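PDB 4BSZ: ankyrin repeat-containing protein YAR1 from Saccharomyces cerevisiae, which is required for a normal rate of cell proliferation and binds unfolded protein. Local coordinates for residues 94-100 with 124-130; 132-136 with 145-149. One frame throughout, in Å; residues are numbered along the deposited sequence.

Interaction 1 (94-100 with 124-130)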
ATOM      1  N   THR B  94     -43.029 -15.245   0.469  1.00 67.22           N
ATOM      2  CA  THR B  94     -41.824 -14.432   0.538  1.00 66.73           C
ATOM      3  C   THR B  94     -40.756 -14.987  -0.418  1.00 65.82           C
ATOM      4  O   THR B  94     -39.689 -14.391  -0.603  1.00 65.56           O
ATOM      5  CB  THR B  94     -41.318 -14.364   1.997  1.00 64.94           C
ATOM      6  OG1 THR B  94     -42.425 -14.079   2.862  1.00 65.94           O
ATOM      7  CG2 THR B  94     -40.259 -13.289   2.176  1.00 65.04           C
ATOM      8  N   GLY B  95     -41.064 -16.126  -1.037  1.00 70.26           N
ATOM      9  CA  GLY B  95     -40.209 -16.715  -2.053  1.00 69.95           C
ATOM     10  C   GLY B  95     -39.125 -17.630  -1.512  1.00 67.55           C
ATOM     11  O   GLY B  95     -38.144 -17.916  -2.199  1.00 67.23           O
ATOM     12  N   ASN B  96     -39.305 -18.096  -0.279  1.00 59.58           N
ATOM     13  CA  ASN B  96     -38.299 -18.924   0.380  1.00 57.62           C
ATOM     14  C   ASN B  96     -38.583 -20.425   0.284  1.00 57.16           C
ATOM     15  O   ASN B  96     -39.715 -20.873   0.461  1.00 57.73           O
ATOM     16  CB  ASN B  96     -38.137 -18.514   1.853  1.00 59.62           C
ATOM     17  CG  ASN B  96     -37.414 -17.184   2.022  1.00 59.89           C
ATOM     18  OD1 ASN B  96     -36.423 -16.909   1.347  1.00 59.78           O
ATOM     19  ND2 ASN B  96     -37.906 -16.359   2.938  1.00 60.44           N
ATOM     20  N   THR B  97     -37.538 -21.193  -0.009  1.00 55.25           N
ATOM     21  CA  THR B  97     -37.626 -22.642   0.017  1.00 54.95           C
ATOM     22  C   THR B  97     -37.393 -23.101   1.442  1.00 53.66           C
ATOM     23  O   THR B  97     -36.958 -22.313   2.286  1.00 52.98           O
ATOM     24  CB  THR B  97     -36.547 -23.283  -0.862  1.00 54.15           C
ATOM     25  OG1 THR B  97     -35.253 -22.888  -0.388  1.00 53.00           O
ATOM     26  CG2 THR B  97     -36.719 -22.853  -2.311  1.00 55.79           C
ATOM     27  N   ALA B  98     -37.672 -24.371   1.711  1.00 61.23           N
ATOM     28  CA  ALA B  98     -37.313 -24.953   2.995  1.00 60.35           C
ATOM     29  C   ALA B  98     -35.801 -24.823   3.209  1.00 59.49           C
ATOM     30  O   ALA B  98     -35.330 -24.594   4.328  1.00 58.86           O
ATOM     31  CB  ALA B  98     -37.733 -26.397   3.055  1.00 52.36           C
ATOM     32  N   LEU B  99     -35.052 -24.956   2.117  1.00 52.80           N
ATOM     33  CA  LEU B  99     -33.610 -24.864   2.169  1.00 52.19           C
ATOM     34  C   LEU B  99     -33.179 -23.517   2.726  1.00 51.60           C
ATOM     35  O   LEU B  99     -32.286 -23.454   3.580  1.00 50.99           O
ATOM     36  CB  LEU B  99     -33.032 -25.064   0.776  1.00 51.30           C
ATOM     37  CG  LEU B  99     -31.515 -25.177   0.675  1.00 50.94           C
ATOM     38  CD1 LEU B  99     -30.966 -26.100   1.758  1.00 50.50           C
ATOM     39  CD2 LEU B  99     -31.146 -25.683  -0.703  1.00 52.02           C
ATOM     40  N   HIS B 100     -33.813 -22.443   2.245  1.00 51.49           N
ATOM     41  CA  HIS B 100     -33.537 -21.088   2.732  1.00 51.35           C
ATOM     42  C   HIS B 100     -33.625 -21.028   4.248  1.00 50.88           C
ATOM     43  O   HIS B 100     -32.737 -20.499   4.905  1.00 50.53           O
ATOM     44  CB  HIS B 100     -34.534 -20.082   2.156  1.00 82.32           C
ATOM     45  CG  HIS B 100     -34.164 -19.559   0.806  1.00 83.15           C
ATOM     46  ND1 HIS B 100     -34.538 -20.187  -0.365  1.00 84.01           N
ATOM     47  CD2 HIS B 100     -33.470 -18.457   0.438  1.00 83.54           C
ATOM     48  CE1 HIS B 100     -34.081 -19.499  -1.395  1.00 84.94           C
ATOM     49  NE2 HIS B 100     -33.428 -18.445  -0.934  1.00 84.63           N
ATOM     50  N   ILE B 124     -32.221 -20.825  -5.889  1.00 58.08           N
ATOM     51  CA  ILE B 124     -33.518 -20.168  -5.956  1.00 59.11           C
ATOM     52  C   ILE B 124     -33.404 -18.848  -5.218  1.00 58.48           C
ATOM     53  O   ILE B 124     -32.905 -18.804  -4.092  1.00 56.69           O
ATOM     54  CB  ILE B 124     -34.637 -20.991  -5.284  1.00 63.82           C
ATOM     55  CG1 ILE B 124     -34.696 -22.418  -5.841  1.00 64.42           C
ATOM     56  CG2 ILE B 124     -35.973 -20.285  -5.441  1.00 65.21           C
ATOM     57  CD1 ILE B 124     -35.358 -22.530  -7.180  1.00 67.00           C
ATOM     58  N   ARG B 125     -33.852 -17.778  -5.862  1.00 80.43           N
ATOM     59  CA  ARG B 125     -33.764 -16.445  -5.290  1.00 80.43           C
ATOM     60  C   ARG B 125     -35.115 -15.976  -4.800  1.00 81.13           C
ATOM     61  O   ARG B 125     -36.105 -16.085  -5.518  1.00 82.90           O
ATOM     62  CB  ARG B 125     -33.236 -15.480  -6.338  1.00 97.28           C
ATOM     63  CG  ARG B 125     -31.875 -15.860  -6.827  1.00 96.79           C
ATOM     64  CD  ARG B 125     -30.941 -14.695  -6.700  1.00 96.93           C
ATOM     65  NE  ARG B 125     -30.891 -13.919  -7.931  1.00 99.61           N
ATOM     66  CZ  ARG B 125     -29.844 -13.903  -8.748  1.00100.36           C
ATOM     67  NH1 ARG B 125     -28.762 -14.613  -8.445  1.00 98.57           N
ATOM     68  NH2 ARG B 125     -29.874 -13.170  -9.856  1.00103.15           N
ATOM     69  N   ASN B 126     -35.160 -15.447  -3.579  1.00 61.52           N
ATOM     70  CA  ASN B 126     -36.424 -14.965  -2.995  1.00 62.30           C
ATOM     71  C   ASN B 126     -36.845 -13.540  -3.423  1.00 64.73           C
ATOM     72  O   ASN B 126     -36.177 -12.903  -4.245  1.00 65.93           O
ATOM     73  CB  ASN B 126     -36.395 -15.091  -1.465  1.00 67.21           C
ATOM     74  CG  ASN B 126     -35.329 -14.216  -0.817  1.00 66.60           C
ATOM     75  OD1 ASN B 126     -34.993 -13.148  -1.318  1.00 67.97           O
ATOM     76  ND2 ASN B 126     -34.799 -14.669   0.313  1.00 64.81           N
ATOM     77  N   LYS B 127     -37.940 -13.046  -2.848  1.00 64.03           N
ATOM     78  CA  LYS B 127     -38.469 -11.721  -3.191  1.00 66.74           C
ATOM     79  C   LYS B 127     -37.463 -10.590  -2.947  1.00 67.02           C
ATOM     80  O   LYS B 127     -37.605  -9.488  -3.495  1.00 69.57           O
ATOM     81  CB  LYS B 127     -39.776 -11.425  -2.435  1.00 85.55           C
ATOM     82  CG  LYS B 127     -40.940 -12.354  -2.759  1.00 85.96           C
ATOM     83  CD  LYS B 127     -41.394 -12.225  -4.205  1.00 88.63           C
ATOM     84  CE  LYS B 127     -42.477 -13.255  -4.535  1.00 89.04           C
ATOM     85  NZ  LYS B 127     -43.735 -13.024  -3.771  1.00 89.87           N
ATOM     86  N   PHE B 128     -36.449 -10.868  -2.129  1.00 68.18           N
ATOM     87  CA  PHE B 128     -35.415  -9.879  -1.818  1.00 68.34           C
ATOM     88  C   PHE B 128     -34.139 -10.113  -2.624  1.00 67.72           C
ATOM     89  O   PHE B 128     -33.183  -9.349  -2.519  1.00 67.95           O
ATOM     90  CB  PHE B 128     -35.104  -9.875  -0.318  1.00 67.47           C
ATOM     91  CG  PHE B 128     -36.324  -9.811   0.548  1.00 67.98           C
ATOM     92  CD1 PHE B 128     -37.155  -8.703   0.513  1.00 70.61           C
ATOM     93  CD2 PHE B 128     -36.648 -10.862   1.392  1.00 66.10           C
ATOM     94  CE1 PHE B 128     -38.289  -8.639   1.304  1.00 71.31           C
ATOM     95  CE2 PHE B 128     -37.788 -10.807   2.193  1.00 66.74           C
ATOM     96  CZ  PHE B 128     -38.610  -9.691   2.144  1.00 69.32           C
ATOM     97  N   GLY B 129     -34.129 -11.180  -3.418  1.00 78.25           N
ATOM     98  CA  GLY B 129     -33.027 -11.457  -4.323  1.00 78.12           C
ATOM     99  C   GLY B 129     -31.980 -12.401  -3.780  1.00 75.50           C
ATOM    100  O   GLY B 129     -30.944 -12.590  -4.402  1.00 75.36           O
ATOM    101  N   HIS B 130     -32.248 -13.000  -2.624  1.00 59.06           N
ATOM    102  CA  HIS B 130     -31.268 -13.853  -1.953  1.00 56.87           C
ATOM    103  C   HIS B 130     -31.525 -15.348  -2.139  1.00 55.87           C
ATOM    104  O   HIS B 130     -32.677 -15.800  -2.121  1.00 56.17           O
ATOM    105  CB  HIS B 130     -31.224 -13.520  -0.460  1.00 64.26           C
ATOM    106  CG  HIS B 130     -30.904 -12.085  -0.166  1.00 65.41           C
ATOM    107  ND1 HIS B 130     -29.857 -11.415  -0.772  1.00 66.07           N
ATOM    108  CD2 HIS B 130     -31.475 -11.200   0.683  1.00 66.24           C
ATOM    109  CE1 HIS B 130     -29.807 -10.178  -0.310  1.00 67.26           C
ATOM    110  NE2 HIS B 130     -30.772 -10.020   0.575  1.00 67.44           N
TER
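The His100 ring turns one edge to the loop 124-130, with Ile124 O and His130 O lying near its plane; Asn126 ND2 sits obliquely to it, ring and amide planes 33° apart. His100 NE2 donates to His130 O at 3.0 Å, and the other ring nitrogen, ND1, is hydrogen-bonded to Thr97 OG1 at 2.8 Å. Thr97 OG1 also accepts from His100 N (3.0 Å), the N-cap bond of helix 98-104. The His130 ring carries Phe128 O over the centre of one face and stacks with Phe134. The amides of Asn96 and Asn126 run side by side with planes 76° apart; ND2 of Asn126 nevertheless meets a lone pair of Asn96 OD1 in its carbonyl plane, at 3.0 Å, while Asn96 ND2 bonds an acidic side chain of another protein's chain. With CG between its backbone N and carbonyl carbon (chi1 64°), Asn126 folds back over its own loop: OD1 takes Phe128 N (2.8 Å), an Asx turn, and His130 N (3.0 Å) from opposite faces of the amide. A leucine at Asn126 would probably leave both these N-H groups and Asn96 OD1 without their mates and let the turn relax. Backbone joins backbone through Lys127 N to Thr94 O (3.1 Å), beside Gly95, whose positive phi suits a residue without CB. Thr97 to His100 spell the Thr-Ala-Leu-His form of the ankyrin TPLH motif, and the chemistry implies successive loops joined by three hydrogen bonds, with the apolar Thr94 to Phe128 and Thr97 to Ile124 contacts beside them.

Interaction 2 (132-136 with 145-149)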
ATOM      1  N   ALA B 132     -30.170 -19.512  -0.947  1.00 51.80           N
ATOM      2  CA  ALA B 132     -29.718 -20.194   0.260  1.00 50.56           C
ATOM      3  C   ALA B 132     -28.234 -19.918   0.570  1.00 50.03           C
ATOM      4  O   ALA B 132     -27.865 -19.742   1.734  1.00 49.37           O
ATOM      5  CB  ALA B 132     -29.991 -21.679   0.167  1.00 50.49           C
ATOM      6  N   ILE B 133     -27.404 -19.864  -0.471  1.00 50.56           N
ATOM      7  CA  ILE B 133     -25.984 -19.541  -0.321  1.00 50.29           C
ATOM      8  C   ILE B 133     -25.756 -18.235   0.442  1.00 50.13           C
ATOM      9  O   ILE B 133     -24.942 -18.171   1.359  1.00 49.60           O
ATOM     10  CB  ILE B 133     -25.273 -19.401  -1.679  1.00 51.26           C
ATOM     11  CG1 ILE B 133     -25.655 -20.543  -2.631  1.00 52.00           C
ATOM     12  CG2 ILE B 133     -23.774 -19.338  -1.474  1.00 51.00           C
ATOM     13  CD1 ILE B 133     -24.926 -21.829  -2.373  1.00 51.70           C
ATOM     14  N   PHE B 134     -26.471 -17.188   0.048  1.00 50.92           N
ATOM     15  CA  PHE B 134     -26.398 -15.913   0.741  1.00 51.19           C
ATOM     16  C   PHE B 134     -26.877 -16.057   2.182  1.00 50.53           C
ATOM     17  O   PHE B 134     -26.187 -15.632   3.106  1.00 50.36           O
ATOM     18  CB  PHE B 134     -27.238 -14.866   0.013  1.00 52.79           C
ATOM     19  CG  PHE B 134     -27.295 -13.537   0.715  1.00 53.48           C
ATOM     20  CD1 PHE B 134     -28.276 -13.277   1.676  1.00 53.57           C
ATOM     21  CD2 PHE B 134     -26.374 -12.537   0.411  1.00 54.30           C
ATOM     22  CE1 PHE B 134     -28.334 -12.047   2.331  1.00 54.57           C
ATOM     23  CE2 PHE B 134     -26.422 -11.313   1.055  1.00 55.26           C
ATOM     24  CZ  PHE B 134     -27.411 -11.066   2.020  1.00 55.45           C
ATOM     25  N   GLU B 135     -28.063 -16.649   2.360  1.00 56.91           N
ATOM     26  CA  GLU B 135     -28.724 -16.699   3.666  1.00 56.65           C
ATOM     27  C   GLU B 135     -27.836 -17.353   4.713  1.00 55.92           C
ATOM     28  O   GLU B 135     -27.730 -16.862   5.840  1.00 56.14           O
ATOM     29  CB  GLU B 135     -30.085 -17.414   3.599  1.00 97.61           C
ATOM     30  CG  GLU B 135     -31.205 -16.635   2.883  1.00 98.73           C
ATOM     31  CD  GLU B 135     -31.670 -15.370   3.622  1.00 99.63           C
ATOM     32  OE1 GLU B 135     -31.250 -15.139   4.780  1.00 99.38           O
ATOM     33  OE2 GLU B 135     -32.468 -14.602   3.033  1.00100.90           O
ATOM     34  N   ALA B 136     -27.194 -18.454   4.334  1.00 50.27           N
ATOM     35  CA  ALA B 136     -26.284 -19.152   5.231  1.00 49.92           C
ATOM     36  C   ALA B 136     -25.202 -18.201   5.729  1.00 50.19           C
ATOM     37  O   ALA B 136     -24.984 -18.068   6.933  1.00 50.43           O
ATOM     38  CB  ALA B 136     -25.660 -20.341   4.535  1.00 48.33           C
ATOM     39  N   GLU B 145     -22.390 -22.925   4.972  1.00 48.96           N
ATOM     40  CA  GLU B 145     -21.846 -22.171   3.857  1.00 48.94           C
ATOM     41  C   GLU B 145     -20.665 -22.886   3.220  1.00 49.53           C
ATOM     42  O   GLU B 145     -20.520 -22.902   1.996  1.00 49.85           O
ATOM     43  CB  GLU B 145     -21.461 -20.753   4.296  1.00 63.00           C
ATOM     44  CG  GLU B 145     -20.917 -19.871   3.179  1.00 63.21           C
ATOM     45  CD  GLU B 145     -21.939 -19.557   2.084  1.00 63.30           C
ATOM     46  OE1 GLU B 145     -23.099 -20.016   2.151  1.00 63.11           O
ATOM     47  OE2 GLU B 145     -21.573 -18.833   1.139  1.00 63.78           O
ATOM     48  N   THR B 146     -19.830 -23.497   4.048  1.00 57.59           N
ATOM     49  CA  THR B 146     -18.660 -24.180   3.526  1.00 58.43           C
ATOM     50  C   THR B 146     -19.098 -25.416   2.751  1.00 59.04           C
ATOM     51  O   THR B 146     -18.482 -25.781   1.747  1.00 59.80           O
ATOM     52  CB  THR B 146     -17.666 -24.525   4.632  1.00 72.50           C
ATOM     53  OG1 THR B 146     -17.268 -23.318   5.295  1.00 72.18           O
ATOM     54  CG2 THR B 146     -16.434 -25.186   4.050  1.00 73.60           C
ATOM     55  N   TYR B 147     -20.187 -26.037   3.200  1.00 53.55           N
ATOM     56  CA  TYR B 147     -20.750 -27.192   2.501  1.00 54.30           C
ATOM     57  C   TYR B 147     -21.207 -26.811   1.097  1.00 54.29           C
ATOM     58  O   TYR B 147     -20.960 -27.541   0.135  1.00 55.41           O
ATOM     59  CB  TYR B 147     -21.923 -27.790   3.285  1.00 68.78           C
ATOM     60  CG  TYR B 147     -22.797 -28.688   2.440  1.00 69.44           C
ATOM     61  CD1 TYR B 147     -22.415 -29.991   2.147  1.00 70.94           C
ATOM     62  CD2 TYR B 147     -24.000 -28.230   1.924  1.00 68.85           C
ATOM     63  CE1 TYR B 147     -23.205 -30.806   1.368  1.00 71.83           C
ATOM     64  CE2 TYR B 147     -24.795 -29.036   1.141  1.00 69.69           C
ATOM     65  CZ  TYR B 147     -24.398 -30.325   0.867  1.00 71.17           C
ATOM     66  OH  TYR B 147     -25.206 -31.133   0.086  1.00 72.28           O
ATOM     67  N   PHE B 148     -21.890 -25.672   0.994  1.00 51.25           N
ATOM     68  CA  PHE B 148     -22.367 -25.175  -0.288  1.00 51.53           C
ATOM     69  C   PHE B 148     -21.204 -24.948  -1.255  1.00 52.32           C
ATOM     70  O   PHE B 148     -21.259 -25.349  -2.415  1.00 53.44           O
ATOM     71  CB  PHE B 148     -23.155 -23.871  -0.103  1.00 50.53           C
ATOM     72  CG  PHE B 148     -24.576 -24.061   0.384  1.00 50.15           C
ATOM     73  CD1 PHE B 148     -25.301 -25.196   0.060  1.00 50.73           C
ATOM     74  CD2 PHE B 148     -25.190 -23.082   1.154  1.00 49.43           C
ATOM     75  CE1 PHE B 148     -26.608 -25.355   0.511  1.00 50.48           C
ATOM     76  CE2 PHE B 148     -26.495 -23.238   1.609  1.00 49.24           C
ATOM     77  CZ  PHE B 148     -27.201 -24.371   1.289  1.00 49.70           C
ATOM     78  N   LEU B 149     -20.145 -24.314  -0.774  1.00 56.28           N
ATOM     79  CA  LEU B 149     -19.042 -23.942  -1.652  1.00 57.05           C
ATOM     80  C   LEU B 149     -18.226 -25.141  -2.175  1.00 58.41           C
ATOM     81  O   LEU B 149     -17.571 -25.037  -3.221  1.00 59.48           O
ATOM     82  CB  LEU B 149     -18.146 -22.887  -0.983  1.00 52.01           C
ATOM     83  CG  LEU B 149     -18.843 -21.576  -0.573  1.00 51.13           C
ATOM     84  CD1 LEU B 149     -17.876 -20.632   0.108  1.00 50.93           C
ATOM     85  CD2 LEU B 149     -19.487 -20.892  -1.758  1.00 51.62           C
TER
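Ile133 and Phe148 form the tight part of this antiparallel helix pair, whose short axes approach to 9.5 Å at 148°. Ile133 CD1 rests on the root of the phenylalanine, 3.5 Å from Phe148 CB, and lies obliquely to the ring. Phe148 has CG anti to its carbonyl carbon (chi1 -79°), which carries the ring across to helix 132-138; there its far end meets Ala132, CB to Phe148 CZ at 4.0 Å, and CE2 lies 4.2 Å from Ala136 CB. The two alanines leave room for the ring, and Ser103, Val111 and Pro122 also pack on it, so that it joins helices 98-104, 108-117 and 132-138. At the end nearer the connecting turn the backbones draw together, with CA of Ala136 and CA of Glu145 5.5 Å apart. The looser flank belongs to Leu149, whose CD2 comes no nearer than 4.6 Å, to Ile133 CG2, and which packs instead on Val154 and an apolar side chain of another protein's chain. Glu145 lies between these two parts. Extended at chi1 (-178°) and bent at chi2, it crosses Ile133 at about a right angle, placing OE1 2.7 Å from Ile133 O and 3.5 Å from Ala136 CB. It thereby brings a polar group into an otherwise apolar, buried meeting of side chains. The chemistry implies an apolar interface with one acid side chain built in, on which a basic side chain of another protein's chain also packs.

Interaction 1 closes before interaction 2 opens, and their centres lie 13 Å apart. Helix 132-138 joins them: it starts just after loop 124-130 and packs on residues of both segments of interaction 1. Leu99 CG approaches Ala132 CB to 3.8 Å, on the helix that also receives Phe148, while the end of Glu135 leads away from helix 142-151, its CG 3.8 Å from His100 CD2 and its OE2 3.6 Å from Asn126 ND2. Interaction 1 ties the loop and first turn of helix 98-104 to loop 124-130; interaction 2 pairs the last two helices of the stack. Another protein's chain reaches both, among others at Asn96 in the first and at Glu145 and Leu149 in the second.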